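Local coordinates for organic hydroperoxide resistance protein (PDB 6D9N) that probably detoxifies organic hydroperoxides by thiol-dependent reduction, as a dimeric member of the OsmC/Ohr family, at residues F36-P41 / D50-E55; S63-S68 / C129-A134; Y13-T18 / S29-L34. All coordinates share one frame; numbering follows the deposited sequence. Where two conformers were deposited one is given.

Contact 1: F36-P41 / D50-E55; sequences FEVRYP and DYANPE
The N-terminal start of helix 54-77 is fastened to the chain leaving strand 35-38 through Ala-52, whose O accepts from Arg-39 N at 3.0 Å. At the N of the same Ala-52, a water links the backbones, donating to Glu-37 O (2.7 Å) and accepting from Ala-52 N (2.9 Å). Ala-52 CB also meets the Phe-36 ring obliquely, 3.9 Å from CE1. On the more exposed side Arg-39 and Tyr-51 run side by side in the same direction, with Arg-39 CG 3.6 Å from Tyr-51 CD1 and the guanidinium and ring planes 27° apart. Within segment 36-41 Arg-39 forms a salt bridge to Glu-37, NH1 and NH2 both bonding end-on to OE1, the NH1 bond measuring 2.9 Å, while His-26 binds OE2, which fixes the carboxylate at both oxygens. Asn-53 ND2 donates to a second water (3.0 Å), which lies 2.7 Å from Arg-39 O across the contact, and also bonds to Tyr-13 OH of the second subunit. The CG of Asn-53 lies between backbone N and carbonyl carbon (chi1 54°), and OD1 accepts from Met-56 N. This is an asparagine N-cap, here opening the long helix of an OsmC/Ohr subunit beside its partner.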
# COMPACT_ATOMS: atom_id res chain seq x y z
N PHE B 36 6.17 4.30 13.04
CA PHE B 36 5.50 5.55 13.34
C PHE B 36 4.09 5.28 13.83
O PHE B 36 3.57 4.15 13.78
CB PHE B 36 5.52 6.54 12.15
CG PHE B 36 5.11 5.93 10.84
CD1 PHE B 36 3.80 5.55 10.60
CD2 PHE B 36 6.04 5.83 9.83
CE1 PHE B 36 3.43 5.03 9.38
CE2 PHE B 36 5.69 5.32 8.61
CZ PHE B 36 4.38 4.91 8.39
N GLU B 37 3.47 6.35 14.29
CA GLU B 37 2.09 6.32 14.74
C GLU B 37 1.15 6.44 13.55
O GLU B 37 1.44 7.12 12.56
CB GLU B 37 1.82 7.51 15.68
CG GLU B 37 2.61 7.45 16.97
CD GLU B 37 2.41 6.15 17.74
OE1 GLU B 37 1.28 5.90 18.26
OE2 GLU B 37 3.37 5.38 17.81
N VAL B 38 -0.01 5.79 13.66
CA VAL B 38 -1.11 6.02 12.72
C VAL B 38 -2.36 6.38 13.53
O VAL B 38 -2.58 5.90 14.65
CB VAL B 38 -1.38 4.81 11.80
CG1 VAL B 38 -0.26 4.63 10.79
CG2 VAL B 38 -1.65 3.55 12.60
N ARG B 39 -3.17 7.26 12.96
CA ARG B 39 -4.39 7.73 13.63
C ARG B 39 -5.45 7.97 12.56
O ARG B 39 -5.13 8.22 11.39
CB ARG B 39 -4.16 9.06 14.34
CG ARG B 39 -3.15 9.05 15.50
CD ARG B 39 -3.67 8.23 16.71
NE ARG B 39 -2.74 8.31 17.83
CZ ARG B 39 -1.67 7.55 18.01
NH1 ARG B 39 -1.36 6.57 17.15
NH2 ARG B 39 -0.90 7.75 19.08
N TYR B 40 -6.71 7.93 12.95
CA TYR B 40 -7.75 8.36 12.03
C TYR B 40 -7.62 9.85 11.76
O TYR B 40 -7.42 10.64 12.70
CB TYR B 40 -9.15 8.03 12.60
CG TYR B 40 -9.44 6.52 12.67
CD1 TYR B 40 -9.42 5.74 11.51
CD2 TYR B 40 -9.67 5.87 13.86
CE1 TYR B 40 -9.66 4.35 11.56
CE2 TYR B 40 -9.92 4.50 13.93
CZ TYR B 40 -9.90 3.75 12.77
OH TYR B 40 -10.13 2.38 12.83
N PRO B 41 -7.70 10.27 10.50
CA PRO B 41 -7.60 11.69 10.17
C PRO B 41 -8.90 12.40 10.54
O PRO B 41 -9.92 11.77 10.77
CB PRO B 41 -7.38 11.68 8.66
CG PRO B 41 -8.14 10.48 8.21
CD PRO B 41 -7.84 9.45 9.28
N ASP B 50 -2.39 15.27 12.19
CA ASP B 50 -0.96 15.29 12.47
C ASP B 50 -0.25 13.98 12.17
O ASP B 50 0.99 13.97 12.17
CB ASP B 50 -0.71 15.62 13.94
CG ASP B 50 -1.11 17.03 14.32
OD1 ASP B 50 -1.26 17.90 13.45
OD2 ASP B 50 -1.25 17.27 15.52
N TYR B 51 -0.97 12.89 11.92
CA TYR B 51 -0.35 11.56 11.85
C TYR B 51 -0.68 10.85 10.54
O TYR B 51 -1.65 11.17 9.83
CB TYR B 51 -0.69 10.69 13.08
CG TYR B 51 -0.31 11.43 14.34
CD1 TYR B 51 -1.27 12.11 15.08
CD2 TYR B 51 1.01 11.51 14.76
CE1 TYR B 51 -0.92 12.86 16.22
CE2 TYR B 51 1.36 12.26 15.87
CZ TYR B 51 0.39 12.92 16.60
OH TYR B 51 0.78 13.69 17.67
N ALA B 52 0.14 9.84 10.25
CA ALA B 52 -0.08 8.99 9.08
C ALA B 52 -1.33 8.13 9.26
O ALA B 52 -1.94 8.07 10.33
CB ALA B 52 1.16 8.12 8.86
N ASN B 53 -1.74 7.48 8.17
CA ASN B 53 -2.87 6.56 8.17
C ASN B 53 -2.68 5.61 6.99
O ASN B 53 -1.78 5.83 6.16
CB ASN B 53 -4.22 7.33 8.13
CG ASN B 53 -4.28 8.31 6.96
OD1 ASN B 53 -4.07 7.93 5.81
ND2 ASN B 53 -4.55 9.60 7.23
N PRO B 54 -3.44 4.53 6.92
CA PRO B 54 -3.20 3.56 5.84
C PRO B 54 -3.48 4.10 4.45
O PRO B 54 -2.88 3.63 3.47
CB PRO B 54 -4.03 2.35 6.23
CG PRO B 54 -4.31 2.56 7.74
CD PRO B 54 -4.43 4.02 7.91
N GLU B 55 -4.41 5.05 4.33
CA GLU B 55 -4.67 5.67 3.02
C GLU B 55 -3.44 6.42 2.54
O GLU B 55 -3.07 6.34 1.36
CB GLU B 55 -5.85 6.64 3.15
CG GLU B 55 -7.19 6.03 3.57
CD GLU B 55 -7.41 5.97 5.10
OE1 GLU B 55 -6.46 5.93 5.88
OE2 GLU B 55 -8.58 5.83 5.50
O HOH W 1 2.51 9.51 11.83
O HOH W 2 -4.31 10.46 10.07

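Contact 2: S63-S68 / C129-A134; sequences SACFDS and CPYSNA
Cys-65 and Cys-129 face each other across the two segments, each SG anti to its backbone N (chi1 -179° and 174°). The two residues form a disulfide in this protein. Both have two conformers, and the SG-SG separation of 2.7 Å in the selected pair, too long for a bond and too short for ordinary contact, is doubtful and gives no redox state. Around the pair, Cys-65 CB rests 3.6 Å from Tyr-131 CD2, and in this conformer Cys-65 SG lies 4.7 Å from the Tyr-131 ring centroid, an oblique sulfur-aromatic contact. The axes of the short helical segments 63-68 and 130-134 pass 9.3 Å apart at 114°, with Cys-129 at the N-cap position of the second. Two cysteines brought together by these helices are consistent with the redox pair of Ohr proteins, and a thiocyanate ion, derived from the crystallant, lies about 4 Å from the Cys-65 side chain and may mark a pocket. Next out, Phe-66 CD1 reaches Cys-129 CB at 4.3 Å, and Ser-132 OG lies at the edge of the Phe-66 ring, near its plane, 4.1 Å from CD1. That hydroxyl is held by His-126 ND1 and Tyr-62 OH, while Tyr-131 OH bonds to Pro-54 O of the second subunit.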
# COMPACT_ATOMS: atom_id res chain seq x y z
N SER B 63 2.67 5.81 -5.39
CA SER B 63 3.49 6.78 -6.12
C SER B 63 4.92 6.28 -6.27
O SER B 63 5.48 6.37 -7.36
CB SER B 63 3.43 8.15 -5.46
OG SER B 63 4.03 8.17 -4.19
N ALA B 64 5.49 5.69 -5.21
CA ALA B 64 6.84 5.16 -5.31
C ALA B 64 6.92 3.93 -6.21
O ALA B 64 7.88 3.79 -6.99
CB ALA B 64 7.34 4.82 -3.90
N CYS B 65 5.96 3.01 -6.13
CA CYS B 65 5.94 1.84 -6.99
C CYS B 65 5.88 2.26 -8.45
O CYS B 65 6.63 1.77 -9.30
CB CYS B 65 4.69 1.00 -6.64
SG CYS B 65 4.55 -0.54 -7.63
N PHE B 66 4.99 3.19 -8.75
CA PHE B 66 4.82 3.58 -10.14
C PHE B 66 6.05 4.31 -10.65
O PHE B 66 6.51 4.07 -11.78
CB PHE B 66 3.52 4.37 -10.31
CG PHE B 66 3.08 4.46 -11.74
CD1 PHE B 66 2.22 3.49 -12.27
CD2 PHE B 66 3.57 5.44 -12.58
CE1 PHE B 66 1.81 3.55 -13.57
CE2 PHE B 66 3.17 5.47 -13.91
CZ PHE B 66 2.30 4.52 -14.41
N ASP B 67 6.62 5.23 -9.85
CA ASP B 67 7.83 5.92 -10.29
C ASP B 67 8.99 4.95 -10.47
O ASP B 67 9.76 5.08 -11.44
CB ASP B 67 8.22 7.02 -9.29
CG ASP B 67 9.22 7.98 -9.92
OD1 ASP B 67 8.87 8.58 -10.96
OD2 ASP B 67 10.36 8.10 -9.43
N SER B 68 9.12 3.95 -9.59
CA SER B 68 10.18 2.96 -9.74
C SER B 68 10.00 2.16 -11.03
O SER B 68 10.95 1.97 -11.81
CB SER B 68 10.17 2.03 -8.53
OG SER B 68 11.19 1.06 -8.68
N CYS B 129 4.34 -2.17 -12.47
CA CYS B 129 4.08 -1.81 -11.07
C CYS B 129 3.21 -2.84 -10.35
O CYS B 129 2.03 -3.02 -10.73
CB CYS B 129 3.38 -0.45 -11.11
SG CYS B 129 2.78 0.19 -9.56
N PRO B 130 3.69 -3.46 -9.27
CA PRO B 130 2.81 -4.40 -8.56
C PRO B 130 1.55 -3.80 -7.99
O PRO B 130 0.55 -4.53 -7.90
CB PRO B 130 3.71 -4.96 -7.45
CG PRO B 130 5.05 -4.95 -8.09
CD PRO B 130 5.09 -3.67 -8.93
N TYR B 131 1.53 -2.52 -7.61
CA TYR B 131 0.30 -1.97 -7.06
C TYR B 131 -0.76 -1.88 -8.14
O TYR B 131 -1.96 -2.09 -7.86
CB TYR B 131 0.51 -0.57 -6.51
CG TYR B 131 1.14 -0.44 -5.11
CD1 TYR B 131 0.53 0.35 -4.16
CD2 TYR B 131 2.34 -1.05 -4.79
CE1 TYR B 131 1.10 0.54 -2.88
CE2 TYR B 131 2.94 -0.88 -3.54
CZ TYR B 131 2.32 -0.05 -2.60
OH TYR B 131 2.90 0.17 -1.36
N SER B 132 -0.35 -1.56 -9.39
CA SER B 132 -1.30 -1.58 -10.50
C SER B 132 -1.83 -2.97 -10.76
O SER B 132 -3.03 -3.16 -10.97
CB SER B 132 -0.65 -1.03 -11.77
OG SER B 132 -0.36 0.34 -11.61
N ASN B 133 -0.94 -3.98 -10.78
CA ASN B 133 -1.42 -5.34 -10.98
C ASN B 133 -2.31 -5.80 -9.84
O ASN B 133 -3.26 -6.54 -10.08
CB ASN B 133 -0.22 -6.27 -11.16
CG ASN B 133 0.48 -6.00 -12.48
OD1 ASN B 133 -0.18 -5.91 -13.52
ND2 ASN B 133 1.80 -5.86 -12.46
N ALA B 134 -2.05 -5.34 -8.61
CA ALA B 134 -2.84 -5.81 -7.46
C ALA B 134 -4.25 -5.23 -7.45
O ALA B 134 -5.15 -5.82 -6.83
CB ALA B 134 -2.12 -5.42 -6.17

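Contact 3: Y13-T18 / S29-L34; sequences YTIGAT and SDNGVL
Ala-17 and Ser-29 form an antiparallel non-hydrogen-bonded pair, their CA atoms 3.9 Å apart, and just beyond it the chain leaves strand 25-29 in a type I beta turn from Ser-29 to Gly-32. This is the open end of the beta hairpin of strands 11-20 and 25-29, where the chain turns towards strand 35-38. Asp-30 N donates to Gly-16 O at 2.8 Å. In the chosen one of its two conformers, the Asp-30 carboxylate folds back over Gly-16, with OD2 3.4 Å from Gly-16 CA; glycine at this place leaves room for it, since a CB there would clash with OD2. In that conformer a water accepts from Gly-16 N and donates to OD2 (2.7 Å). Within the turn, Asn-31 OD1 takes two bonds. Ser-29 OG donates to it at 2.8 Å, nearly in line with its C=O (166°), and Val-33 N donates at 3.2 Å, which makes an Asx turn. Ser-29 OG in turn accepts from Leu-34 N. Strand 11-20 also pairs with an antiparallel strand of the second subunit, continuing the sheet across the interface. The side chains of Ile-15, on the strand, and Asn-31, in the turn, cross at about a right angle, with Ile-15 CD1 4.0 Å from Asn-31 ND2.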
# COMPACT_ATOMS: atom_id res chain seq x y z
N TYR B 13 11.76 -11.23 -3.10
CA TYR B 13 12.02 -10.41 -1.93
C TYR B 13 10.74 -10.40 -1.10
O TYR B 13 9.64 -10.32 -1.66
CB TYR B 13 12.39 -8.97 -2.35
CG TYR B 13 12.43 -7.94 -1.24
CD1 TYR B 13 13.50 -7.88 -0.36
CD2 TYR B 13 11.40 -7.03 -1.08
CE1 TYR B 13 13.53 -6.96 0.68
CE2 TYR B 13 11.42 -6.07 -0.08
CZ TYR B 13 12.50 -6.03 0.80
OH TYR B 13 12.50 -5.07 1.79
N THR B 14 10.87 -10.47 0.24
CA THR B 14 9.74 -10.37 1.15
C THR B 14 10.09 -9.44 2.30
O THR B 14 11.23 -9.45 2.79
CB THR B 14 9.38 -11.78 1.71
OG1 THR B 14 9.11 -12.69 0.64
CG2 THR B 14 8.16 -11.75 2.61
N ILE B 15 9.11 -8.65 2.74
CA ILE B 15 9.30 -7.71 3.85
C ILE B 15 8.04 -7.72 4.70
O ILE B 15 6.92 -7.74 4.16
CB ILE B 15 9.66 -6.29 3.34
CG1 ILE B 15 9.92 -5.32 4.50
CG2 ILE B 15 8.60 -5.73 2.36
CD1 ILE B 15 11.13 -5.61 5.35
N GLY B 16 8.20 -7.68 6.02
CA GLY B 16 7.05 -7.66 6.92
C GLY B 16 6.89 -6.37 7.69
O GLY B 16 7.83 -5.56 7.85
N ALA B 17 5.69 -6.18 8.21
CA ALA B 17 5.41 -5.11 9.15
C ALA B 17 4.35 -5.59 10.13
O ALA B 17 3.58 -6.50 9.84
CB ALA B 17 4.88 -3.85 8.43
N THR B 18 4.30 -4.93 11.30
CA THR B 18 3.39 -5.27 12.39
C THR B 18 2.66 -4.02 12.82
O THR B 18 3.29 -2.98 13.05
CB THR B 18 4.18 -5.83 13.58
OG1 THR B 18 4.84 -7.02 13.17
CG2 THR B 18 3.22 -6.19 14.73
N SER B 29 8.03 -1.72 10.55
CA SER B 29 8.55 -2.78 9.68
C SER B 29 9.42 -3.75 10.51
O SER B 29 9.93 -3.40 11.58
CB SER B 29 9.36 -2.19 8.52
OG SER B 29 10.51 -1.55 8.99
N ASP B 30 9.61 -4.96 9.97
CA ASP B 30 10.33 -6.02 10.70
C ASP B 30 11.74 -5.60 11.07
O ASP B 30 12.29 -6.10 12.06
CB ASP B 30 10.48 -7.26 9.82
CG ASP B 30 9.25 -8.12 9.79
OD1 ASP B 30 8.26 -7.80 10.46
OD2 ASP B 30 9.27 -9.15 9.09
N ASN B 31 12.34 -4.73 10.27
CA ASN B 31 13.71 -4.30 10.46
C ASN B 31 13.80 -2.91 11.08
O ASN B 31 14.90 -2.36 11.19
CB ASN B 31 14.47 -4.38 9.11
CG ASN B 31 13.84 -3.54 8.02
OD1 ASN B 31 12.91 -2.74 8.27
ND2 ASN B 31 14.36 -3.71 6.78
N GLY B 32 12.67 -2.32 11.51
CA GLY B 32 12.65 -1.02 12.13
C GLY B 32 12.87 0.18 11.22
O GLY B 32 12.83 1.31 11.72
N VAL B 33 13.11 -0.03 9.92
CA VAL B 33 13.38 1.08 9.00
C VAL B 33 12.20 2.04 8.94
O VAL B 33 12.39 3.26 8.81
CB VAL B 33 13.71 0.50 7.63
CG1 VAL B 33 13.68 1.62 6.57
CG2 VAL B 33 15.08 -0.12 7.69
N LEU B 34 10.97 1.51 9.01
CA LEU B 34 9.75 2.31 9.08
C LEU B 34 9.12 2.07 10.45
O LEU B 34 8.90 0.92 10.84
CB LEU B 34 8.80 1.87 7.94
CG LEU B 34 7.42 2.48 7.74
CD1 LEU B 34 6.92 2.32 6.28
CD2 LEU B 34 6.38 1.85 8.69
O HOH W 3 10.87 -8.78 6.99

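Overall arrangement
Contact 2 is the core site: it is buried, with its centre about 6 Å from that of the chain, against about 16 Å for contact 1 and 17 Å for contact 3, which are only partly buried. Its chemistry is sulfur and aromatic packing between helices, with no hydrogen bonds between its segments, whereas the outer two are joined by backbone bonds and waters, with polar side chains bonding mainly within their own segments. Contacts 1 and 3 adjoin in sequence and reach the same three-stranded sheet, at the exit from strand 35-38 and the turn preceding it. Contacts 1 and 2 share helix 54-77, its start and its middle, with centres about 21 Å apart. All three touch the second subunit.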